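Local coordinates for beta-galactosidase (Marinomonas sp. ef1, PDB 6Y2K), which hydrolyses terminal non-reducing beta-D-galactose residues in beta-D-galactosides, as a cold-active hexameric enzyme of glycoside hydrolase family 42, at residues A[439-442]-A[443-446]. Numbering follows the deposited sequence.
Sequences CYRM and YEAM
R441 and E444, three residues apart on helix 435-448, run side by side and are joined by a salt bridge from R441 NH1 to E444 OE2 (2.9 Å, N-H...O angle 161°). The oxygen lies almost in the guanidinium plane, at its edge, whereas the donor reaches OE2 from above the carboxylate plane, the two planes being turned 38° apart. A bend at chi2 (-62°) swings the arginine chain towards the extended glutamate, bringing R441 CD to 3.4 Å from E444 OE2. One water donates to both E444 OE2 (2.8 Å) and R441 O (2.7 Å), tying the carboxylate back to the helix backbone. Both charged groups have further partners: R441 NH1 also pairs with E282 and NH2 bonds to L277 O, while E444 OE1 is hydrogen-bonded to H291 NE2. Replacing R441 by alanine removes the guanidinium and would probably leave E444 and E282 without the positive charge they share. Beneath these side chains, i to i+4 backbone bonds include E444 N to Y440 O (2.8 Å) and A445 N to R441 O (3.2 Å). The Y443 ring meets F297 edge-to-face and the Y440 ring also packs on F297, their hydroxyls bonding to D300 and Y278 respectively, while M442 and A445 meet L588 of helix 585-598. R441-E444 is thus an i to i+3 salt bridge on a helix face whose outside partners pack the trimerisation domain against the TIM-barrel part.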
# COMPACT_ATOMS: atom_id res chain seq x y z
N CYS A 439 -9.57 12.34 28.28
CA CYS A 439 -10.17 11.68 29.46
C CYS A 439 -10.60 10.25 29.11
O CYS A 439 -10.29 9.30 29.85
CB CYS A 439 -11.36 12.47 30.01
SG CYS A 439 -10.97 14.06 30.80
N TYR A 440 -11.26 10.11 27.97
CA TYR A 440 -11.75 8.81 27.50
C TYR A 440 -10.61 7.83 27.24
O TYR A 440 -10.71 6.67 27.59
CB TYR A 440 -12.58 8.98 26.22
CG TYR A 440 -13.36 7.76 25.81
CD1 TYR A 440 -12.80 6.79 24.97
CD2 TYR A 440 -14.67 7.56 26.24
CE1 TYR A 440 -13.52 5.67 24.58
CE2 TYR A 440 -15.39 6.45 25.85
CZ TYR A 440 -14.81 5.50 25.03
OH TYR A 440 -15.54 4.41 24.63
N ARG A 441 -9.52 8.31 26.62
CA ARG A 441 -8.36 7.44 26.34
C ARG A 441 -7.55 7.08 27.60
O ARG A 441 -6.98 5.98 27.67
CB ARG A 441 -7.47 8.06 25.26
CG ARG A 441 -8.15 8.22 23.90
CD ARG A 441 -8.59 6.90 23.30
NE ARG A 441 -9.38 7.06 22.08
CZ ARG A 441 -9.99 6.07 21.43
NH1 ARG A 441 -9.90 4.81 21.86
NH2 ARG A 441 -10.68 6.32 20.33
N MET A 442 -7.50 7.98 28.58
CA MET A 442 -6.92 7.63 29.89
C MET A 442 -7.79 6.56 30.57
O MET A 442 -7.27 5.59 31.12
CB MET A 442 -6.76 8.85 30.80
CG MET A 442 -5.71 9.86 30.33
SD MET A 442 -5.08 10.90 31.66
CE MET A 442 -3.84 9.82 32.36
N TYR A 443 -9.11 6.72 30.46
CA TYR A 443 -10.07 5.77 31.01
C TYR A 443 -9.97 4.39 30.34
O TYR A 443 -9.98 3.36 31.02
CB TYR A 443 -11.49 6.34 30.90
CG TYR A 443 -12.58 5.45 31.47
CD1 TYR A 443 -12.89 5.48 32.84
CD2 TYR A 443 -13.32 4.62 30.65
CE1 TYR A 443 -13.91 4.68 33.36
CE2 TYR A 443 -14.33 3.82 31.15
CZ TYR A 443 -14.62 3.85 32.50
OH TYR A 443 -15.62 3.04 32.98
N GLU A 444 -9.86 4.38 29.01
CA GLU A 444 -9.68 3.14 28.24
C GLU A 444 -8.46 2.34 28.72
O GLU A 444 -8.54 1.12 28.87
CB GLU A 444 -9.55 3.44 26.75
CG GLU A 444 -9.26 2.23 25.87
CD GLU A 444 -9.15 2.59 24.40
OE1 GLU A 444 -9.73 1.86 23.56
OE2 GLU A 444 -8.48 3.59 24.08
N ALA A 445 -7.34 3.04 28.93
CA ALA A 445 -6.12 2.41 29.46
C ALA A 445 -6.34 1.77 30.84
O ALA A 445 -5.89 0.64 31.08
CB ALA A 445 -4.99 3.43 29.51
N MET A 446 -7.03 2.48 31.73
CA MET A 446 -7.41 1.94 33.05
C MET A 446 -8.24 0.67 32.90
O MET A 446 -8.00 -0.34 33.60
CB MET A 446 -8.23 2.94 33.86
CG MET A 446 -7.48 4.18 34.32
SD MET A 446 -8.64 5.34 35.09
CE MET A 446 -7.48 6.59 35.60
O HOH W 1 -6.22 4.64 25.45